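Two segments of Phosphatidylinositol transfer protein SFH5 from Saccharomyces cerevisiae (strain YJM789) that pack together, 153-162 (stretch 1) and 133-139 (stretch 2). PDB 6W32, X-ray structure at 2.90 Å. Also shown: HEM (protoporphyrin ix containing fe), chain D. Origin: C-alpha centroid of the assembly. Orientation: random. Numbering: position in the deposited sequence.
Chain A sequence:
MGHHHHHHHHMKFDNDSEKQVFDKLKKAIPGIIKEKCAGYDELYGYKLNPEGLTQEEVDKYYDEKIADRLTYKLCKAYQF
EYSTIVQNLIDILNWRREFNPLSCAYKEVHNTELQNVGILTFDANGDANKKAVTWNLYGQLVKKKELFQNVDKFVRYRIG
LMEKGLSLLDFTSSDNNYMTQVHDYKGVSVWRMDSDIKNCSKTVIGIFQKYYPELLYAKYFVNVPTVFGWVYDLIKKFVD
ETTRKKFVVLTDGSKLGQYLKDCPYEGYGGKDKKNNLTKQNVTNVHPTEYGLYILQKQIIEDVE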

# COMPACT_ATOMS: atom_id res chain seq x y z
N LYS A 153 -0.38 17.32 -3.62
CA LYS A 153 1.02 16.91 -3.63
C LYS A 153 1.33 15.97 -2.47
O LYS A 153 2.15 15.06 -2.62
CB LYS A 153 1.96 18.12 -3.66
CG LYS A 153 2.64 18.24 -5.07
CD LYS A 153 3.52 16.98 -5.47
CE LYS A 153 3.70 16.82 -7.04
NZ LYS A 153 4.87 15.95 -7.49
N PHE A 154 0.66 16.14 -1.33
CA PHE A 154 0.78 15.13 -0.27
C PHE A 154 0.38 13.75 -0.78
O PHE A 154 1.19 12.82 -0.77
CB PHE A 154 -0.08 15.52 0.93
CG PHE A 154 0.14 14.65 2.12
CD1 PHE A 154 1.01 15.02 3.12
CD2 PHE A 154 -0.55 13.45 2.25
CE1 PHE A 154 1.20 14.22 4.23
CE2 PHE A 154 -0.36 12.65 3.35
CZ PHE A 154 0.52 13.03 4.34
N VAL A 155 -0.87 13.61 -1.25
CA VAL A 155 -1.35 12.32 -1.73
C VAL A 155 -0.39 11.72 -2.73
O VAL A 155 -0.23 10.50 -2.81
CB VAL A 155 -2.75 12.46 -2.34
CG1 VAL A 155 -3.16 11.15 -2.96
CG2 VAL A 155 -3.74 12.83 -1.29
N ARG A 156 0.28 12.55 -3.51
CA ARG A 156 1.24 11.97 -4.45
C ARG A 156 2.47 11.48 -3.71
O ARG A 156 3.00 10.41 -4.03
CB ARG A 156 1.59 12.97 -5.53
CG ARG A 156 0.51 13.19 -6.54
CD ARG A 156 1.14 13.68 -7.88
NE ARG A 156 1.51 12.60 -8.79
CZ ARG A 156 0.62 12.02 -9.59
NH1 ARG A 156 0.98 11.01 -10.39
NH2 ARG A 156 -0.65 12.45 -9.56
N TYR A 157 2.91 12.21 -2.68
CA TYR A 157 4.00 11.74 -1.84
C TYR A 157 3.69 10.35 -1.28
O TYR A 157 4.46 9.40 -1.49
CB TYR A 157 4.26 12.72 -0.69
CG TYR A 157 4.99 12.05 0.41
CD1 TYR A 157 6.32 11.68 0.24
CD2 TYR A 157 4.36 11.73 1.60
CE1 TYR A 157 7.01 11.02 1.25
CE2 TYR A 157 5.04 11.06 2.61
CZ TYR A 157 6.35 10.71 2.43
OH TYR A 157 7.01 10.07 3.43
N ARG A 158 2.54 10.22 -0.59
CA ARG A 158 2.19 9.00 0.15
C ARG A 158 1.93 7.81 -0.76
O ARG A 158 2.37 6.69 -0.47
CB ARG A 158 0.96 9.24 1.02
CG ARG A 158 0.55 7.98 1.79
CD ARG A 158 1.18 7.84 3.20
NE ARG A 158 0.68 6.62 3.83
CZ ARG A 158 1.22 5.42 3.60
NH1 ARG A 158 2.27 5.35 2.82
NH2 ARG A 158 0.71 4.32 4.15
N ILE A 159 1.16 7.99 -1.84
CA ILE A 159 1.09 6.89 -2.80
C ILE A 159 2.49 6.47 -3.21
O ILE A 159 2.72 5.30 -3.54
CB ILE A 159 0.25 7.28 -4.03
CG1 ILE A 159 -1.09 7.87 -3.60
CG2 ILE A 159 -0.01 6.06 -4.86
CD1 ILE A 159 -1.90 6.99 -2.65
N GLY A 160 3.44 7.40 -3.22
CA GLY A 160 4.80 7.02 -3.56
C GLY A 160 5.37 6.06 -2.54
O GLY A 160 6.04 5.09 -2.89
N LEU A 161 5.10 6.30 -1.26
CA LEU A 161 5.56 5.36 -0.25
C LEU A 161 4.80 4.04 -0.36
O LEU A 161 5.40 2.97 -0.27
CB LEU A 161 5.44 6.00 1.13
CG LEU A 161 6.08 5.32 2.35
CD1 LEU A 161 7.54 5.11 2.11
CD2 LEU A 161 5.85 6.15 3.62
N MET A 162 3.49 4.09 -0.60
CA MET A 162 2.74 2.86 -0.79
C MET A 162 3.36 1.98 -1.86
O MET A 162 3.58 0.79 -1.64
CB MET A 162 1.30 3.16 -1.14
CG MET A 162 0.47 1.89 -1.31
SD MET A 162 0.31 0.85 0.19
CE MET A 162 -0.73 -0.48 -0.42
CHA HEM D . -5.30 7.55 8.47
CHB HEM D . -2.72 11.56 8.94
CHC HEM D . -3.86 11.69 13.64
CHD HEM D . -6.05 7.36 13.26
C1A HEM D . -4.50 8.63 8.21
C2A HEM D . -4.03 8.96 6.90
C3A HEM D . -3.33 10.11 6.99
C4A HEM D . -3.34 10.48 8.40
CMA HEM D . -2.59 10.94 5.92
CAA HEM D . -4.46 8.09 5.71
CBA HEM D . -3.43 7.18 5.08
CGA HEM D . -2.11 7.06 5.74
O1A HEM D . -1.38 8.09 5.59
O2A HEM D . -1.63 5.89 5.59
C1B HEM D . -2.85 11.98 10.23
C2B HEM D . -2.31 13.21 10.76
C3B HEM D . -2.62 13.26 12.05
C4B HEM D . -3.37 12.06 12.40
CMB HEM D . -1.52 14.22 9.90
CAB HEM D . -2.22 14.38 13.04
CBB HEM D . -3.12 14.98 13.81
C1C HEM D . -4.54 10.54 14.00
C2C HEM D . -5.05 10.14 15.32
C3C HEM D . -5.66 8.94 15.20
C4C HEM D . -5.55 8.53 13.81
CMC HEM D . -4.91 10.94 16.64
CAC HEM D . -6.33 8.11 16.33
CBC HEM D . -6.15 6.78 16.44
C1D HEM D . -6.11 7.02 11.93
C2D HEM D . -6.79 5.88 11.36
C3D HEM D . -6.56 5.99 9.85
C4D HEM D . -5.76 7.15 9.69
CMD HEM D . -7.59 4.79 12.07
CAD HEM D . -6.99 5.08 8.70
CBD HEM D . -5.72 4.36 8.22
CGD HEM D . -6.12 3.36 7.16
O1D HEM D . -5.19 2.76 6.52
O2D HEM D . -7.34 3.37 6.78
NA HEM D . -4.08 9.57 9.10
NB HEM D . -3.49 11.31 11.26
NC HEM D . -4.88 9.54 13.16
ND HEM D . -5.52 7.76 10.90
FE HEM D . -4.40 9.49 11.13
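Stretch 2 133-139: VTWNLYG

Stretch 2 enters as an extended strand, Val133 to Asn136, passes through Leu137 and turns into a 3-10 segment at Tyr138 and Gly139 that continues beyond the stretch. It lies along helix 153-162 in a nearly antiparallel sense: the N-to-C directions of strand and helix make an angle of 154°, and their axes approach to 10.0 Å. As stretch 2 advances, its contacts therefore step back along the helix, from Leu161 through Arg158 to Phe154, residues spaced roughly one helical turn apart whose CA-to-CB bonds all point toward stretch 2.

Val133 is out of reach of the helix. Thr134, with phi/psi of -116/155°, directs its CB toward the helix and sits against Leu161; their CA atoms are 7.5 Å apart, and Thr134 CB lies 4.3 Å from Leu161 CG. The Thr134 hydroxyl, with chi1 in p, also faces the end of Arg158, but at 4.1 Å from Thr134 OG1 to Arg158 NH2 the two only adjoin. Trp135 follows the alternation of a strand and points away; its contact is made by the backbone, Trp135 O lying 4.1 Å from Leu161 CD2. Asn136 turns toward the helix again and lies against two helix residues: Asn136 ND2 is 3.5 Å from Leu161 CD2, while Asn136 OD1 lies over one face of the Arg158 guanidinium, 3.4 Å from Arg158 CZ. That position above the plane does not suit a hydrogen bond, and none crosses between the stretches.

Leu137, at phi/psi -92/56°, leaves the extended path and has no contact with the helix. A weak hydrogen bond from Tyr138 N to Asn136 O (3.0 Å) spans this bend. Tyr138 starts out sideways, yet its long side chain, chi1 in m, carries the phenol end to the helix. Tyr138 OH is 3.0 Å from Arg158 CD and 3.7 Å from Phe154 CZ, at the edge of the Phe154 ring, and Tyr138 CE1 packs 3.8 Å from Phe154 CZ. Gly139 lies beyond reach.

The polar link between the stretches runs through a heme propionate. Tyr138 OH donates to HEM O1A at 2.6 Å, and from the helix Arg158 NE donates to HEM O2A at 3.0 Å and, weakly, to HEM O1A at 3.1 Å; Arg158 NH2 adds a bond to HEM O2A at 3.2 Å. Phe154 CE2 meets the heme methyl HEM CMA at 3.8 Å. In all, 304 Å² is buried between the stretches, both sides summed.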

# COMPACT_ATOMS: atom_id res chain seq x y z
N VAL A 133 7.23 -3.43 6.04
CA VAL A 133 6.52 -2.45 6.85
C VAL A 133 6.78 -1.07 6.26
O VAL A 133 7.92 -0.79 5.85
CB VAL A 133 6.98 -2.50 8.33
CG1 VAL A 133 6.08 -1.67 9.22
CG2 VAL A 133 7.00 -3.92 8.85
N THR A 134 5.77 -0.20 6.24
CA THR A 134 6.05 1.22 6.03
C THR A 134 5.64 2.01 7.26
O THR A 134 4.75 1.60 8.01
CB THR A 134 5.36 1.85 4.79
OG1 THR A 134 3.98 2.09 5.07
CG2 THR A 134 5.49 1.01 3.59
N TRP A 135 6.28 3.15 7.44
CA TRP A 135 6.12 3.90 8.67
C TRP A 135 5.91 5.37 8.33
O TRP A 135 6.71 5.95 7.60
CB TRP A 135 7.36 3.77 9.56
CG TRP A 135 7.89 2.40 9.90
CD1 TRP A 135 8.40 1.44 9.05
CD2 TRP A 135 8.03 1.87 11.22
NE1 TRP A 135 8.84 0.35 9.78
CE2 TRP A 135 8.62 0.59 11.11
CE3 TRP A 135 7.71 2.35 12.49
CZ2 TRP A 135 8.88 -0.21 12.21
CZ3 TRP A 135 7.98 1.58 13.58
CH2 TRP A 135 8.56 0.30 13.44
N ASN A 136 4.88 5.98 8.89
CA ASN A 136 4.66 7.40 8.74
C ASN A 136 4.88 8.07 10.08
O ASN A 136 4.21 7.73 11.06
CB ASN A 136 3.27 7.70 8.20
CG ASN A 136 3.04 7.07 6.85
OD1 ASN A 136 2.41 6.01 6.75
ND2 ASN A 136 3.57 7.71 5.81
N LEU A 137 5.83 8.99 10.15
CA LEU A 137 6.13 9.66 11.40
C LEU A 137 5.31 10.94 11.49
O LEU A 137 5.82 12.04 11.68
CB LEU A 137 7.62 9.93 11.53
CG LEU A 137 8.39 8.64 11.33
CD1 LEU A 137 9.86 8.87 11.38
CD2 LEU A 137 7.96 7.65 12.38
N TYR A 138 3.99 10.75 11.36
CA TYR A 138 3.10 11.89 11.22
C TYR A 138 3.12 12.80 12.44
O TYR A 138 2.94 14.02 12.31
CB TYR A 138 1.68 11.40 10.94
CG TYR A 138 1.46 10.93 9.52
CD1 TYR A 138 2.21 11.42 8.46
CD2 TYR A 138 0.47 10.00 9.23
CE1 TYR A 138 1.98 10.97 7.15
CE2 TYR A 138 0.24 9.56 7.93
CZ TYR A 138 0.98 10.05 6.91
OH TYR A 138 0.72 9.58 5.66
N GLY A 139 3.40 12.27 13.62
CA GLY A 139 3.47 13.12 14.80
C GLY A 139 4.49 14.23 14.70
O GLY A 139 4.32 15.31 15.28